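Cupin 2 conserved barrel domain protein (Leptotrichia buccalis, PDB 3RNS) is of unknown function but folds as a two-barrel cupin, the scaffold of a family whose members often bind metals or small molecules. Local coordinates at residues A[43-49]-A[95-101]. Sequence-based numbering, arbitrary orientation.
Sequences SLAKDEE and IEARDNL
Leu-44 and Leu-101 pair antiparallel at the edge where the two sheets of a cupin beta-barrel meet, the segments 43-49 and 95-101 each passing between the sheet of strands 37-44 and 101-108 and that of strands 49-52 and 93-97. Backbone bonds carry both halves of the crossing. Leu-44 N donates to Leu-101 O at 2.8 Å in a nearly straight bond, and Leu-101 N returns one to Leu-44 O. At the far end of the type II turn of Ala-45 to Glu-48, Ala-97 N reaches Glu-48 O, and Asp-47 N, within the turn, donates to Ala-97 O at 2.7 Å.

The amide of Asn-100 adds a side-chain bond: with CG swung opposite the main-chain nitrogen (chi1 -175°), ND2 lies 3.0 Å from Leu-44 O, above that carbonyl's plane, giving the oxygen a second donor. With an alanine here, Leu-44 O would probably lose that donor and the loop part of its hold on the strand end.

Among apolar groups, Leu-44 CB meets Ala-97 CB at 3.7 Å and Leu-44 CD2 extends toward Ile-95. Lys-46, by contrast, runs its CG, CD and CE past the carbonyl oxygen of Arg-98, CG 3.5 Å from Arg-98 O.

Charges gather on the outer side. Glu-49 and Glu-96 run side by side, two acceptors with OE2 of Glu-49 3.3 Å from OE1 of Glu-96, a closeness probably offset in part by Arg-98 through Glu-96. Asp-47, Glu-96 and Arg-98 form a salt-bridge network, although the approach of Arg-98 NH2 to Glu-96 OE2 is implausibly short and its exact geometry doubtful. The side chains of Asp-47 and Arg-98 cross at about a right angle, their carboxylate and guanidinium planes 49° apart. Asp-47 OD1 approaches the guanidinium edge in plane, 2.8 Å from Arg-98 NH1, in a salt bridge whose hydrogen bond is weak and bent (119° at the hydrogen).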
# COMPACT_ATOMS: atom_id res chain seq x y z
N SER A 43 -2.11 13.01 -2.68
CA SER A 43 -2.01 13.93 -1.54
C SER A 43 -3.03 15.02 -1.70
O SER A 43 -3.05 15.71 -2.73
CB SER A 43 -0.60 14.53 -1.45
OG SER A 43 -0.48 15.46 -0.40
N LEU A 44 -3.94 15.13 -0.73
CA LEU A 44 -5.01 16.11 -0.75
C LEU A 44 -4.76 17.16 0.32
O LEU A 44 -4.56 16.83 1.47
CB LEU A 44 -6.35 15.46 -0.42
CG LEU A 44 -7.05 14.57 -1.42
CD1 LEU A 44 -6.24 13.30 -1.63
CD2 LEU A 44 -8.48 14.26 -0.90
N ALA A 45 -4.79 18.43 -0.06
CA ALA A 45 -4.61 19.52 0.90
C ALA A 45 -5.88 19.58 1.71
O ALA A 45 -6.94 19.11 1.26
CB ALA A 45 -4.39 20.89 0.20
N LYS A 46 -5.77 20.15 2.89
CA LYS A 46 -6.92 20.33 3.77
C LYS A 46 -8.10 20.87 3.05
O LYS A 46 -7.99 21.81 2.31
CB LYS A 46 -6.56 21.28 4.90
CG LYS A 46 -7.71 21.51 5.87
CD LYS A 46 -7.31 22.52 6.96
CE LYS A 46 -8.43 22.73 7.95
NZ LYS A 46 -7.88 22.91 9.35
N ASP A 47 -9.23 20.24 3.30
CA ASP A 47 -10.52 20.62 2.76
C ASP A 47 -10.71 20.35 1.29
O ASP A 47 -11.77 20.63 0.77
CB ASP A 47 -10.93 22.08 3.14
CG ASP A 47 -11.28 22.22 4.66
OD1 ASP A 47 -11.69 21.22 5.32
OD2 ASP A 47 -11.12 23.31 5.21
N GLU A 48 -9.74 19.77 0.59
CA GLU A 48 -9.97 19.37 -0.80
C GLU A 48 -10.67 18.04 -0.83
O GLU A 48 -10.73 17.32 0.16
CB GLU A 48 -8.64 19.30 -1.57
CG GLU A 48 -7.96 20.69 -1.68
CD GLU A 48 -8.82 21.69 -2.46
OE1 GLU A 48 -9.14 21.41 -3.64
OE2 GLU A 48 -9.21 22.75 -1.93
N GLU A 49 -11.19 17.68 -2.00
CA GLU A 49 -11.76 16.36 -2.18
C GLU A 49 -11.52 15.73 -3.55
O GLU A 49 -11.29 16.41 -4.53
CB GLU A 49 -13.25 16.41 -1.90
CG GLU A 49 -14.03 17.35 -2.75
CD GLU A 49 -15.50 17.41 -2.31
OE1 GLU A 49 -16.36 17.07 -3.15
OE2 GLU A 49 -15.79 17.78 -1.13
N ILE A 95 -14.01 11.55 -1.30
CA ILE A 95 -13.02 11.56 -0.20
C ILE A 95 -12.62 13.01 0.14
O ILE A 95 -12.12 13.73 -0.75
CB ILE A 95 -11.75 10.80 -0.56
CG1 ILE A 95 -12.10 9.37 -1.01
CG2 ILE A 95 -10.79 10.75 0.63
CD1 ILE A 95 -10.85 8.50 -1.32
N GLU A 96 -12.86 13.41 1.38
CA GLU A 96 -12.55 14.76 1.86
C GLU A 96 -11.38 14.72 2.83
O GLU A 96 -11.32 13.91 3.74
CB GLU A 96 -13.77 15.40 2.54
CG GLU A 96 -14.97 15.58 1.65
CD GLU A 96 -16.14 16.39 2.30
OE1 GLU A 96 -17.16 16.65 1.61
OE2 GLU A 96 -16.04 16.77 3.49
N ALA A 97 -10.44 15.61 2.61
CA ALA A 97 -9.31 15.76 3.51
C ALA A 97 -9.64 16.75 4.65
O ALA A 97 -9.99 17.90 4.38
CB ALA A 97 -8.10 16.27 2.70
N ARG A 98 -9.49 16.32 5.91
CA ARG A 98 -9.66 17.19 7.08
C ARG A 98 -8.37 17.91 7.43
O ARG A 98 -8.38 18.92 8.09
CB ARG A 98 -10.11 16.35 8.29
CG ARG A 98 -11.49 15.77 8.08
CD ARG A 98 -12.59 16.84 8.23
NE ARG A 98 -13.50 16.79 7.10
CZ ARG A 98 -13.53 17.64 6.08
NH1 ARG A 98 -12.73 18.69 6.03
NH2 ARG A 98 -14.41 17.43 5.12
N ASP A 99 -7.26 17.36 6.98
CA ASP A 99 -5.93 17.96 7.06
C ASP A 99 -5.19 17.45 5.79
O ASP A 99 -5.84 17.17 4.77
CB ASP A 99 -5.26 17.51 8.35
CG ASP A 99 -5.24 16.00 8.49
OD1 ASP A 99 -5.28 15.31 7.43
OD2 ASP A 99 -5.19 15.52 9.65
N ASN A 100 -3.86 17.32 5.81
CA ASN A 100 -3.16 16.83 4.59
C ASN A 100 -3.25 15.30 4.50
O ASN A 100 -2.50 14.60 5.14
CB ASN A 100 -1.73 17.29 4.60
CG ASN A 100 -0.95 16.93 3.30
OD1 ASN A 100 0.27 17.02 3.32
ND2 ASN A 100 -1.65 16.55 2.19
N LEU A 101 -4.21 14.81 3.73
CA LEU A 101 -4.53 13.40 3.63
C LEU A 101 -3.74 12.79 2.49
O LEU A 101 -3.76 13.31 1.38
CB LEU A 101 -6.01 13.24 3.37
CG LEU A 101 -6.47 11.81 3.26
CD1 LEU A 101 -6.25 11.03 4.61
CD2 LEU A 101 -7.91 11.82 2.80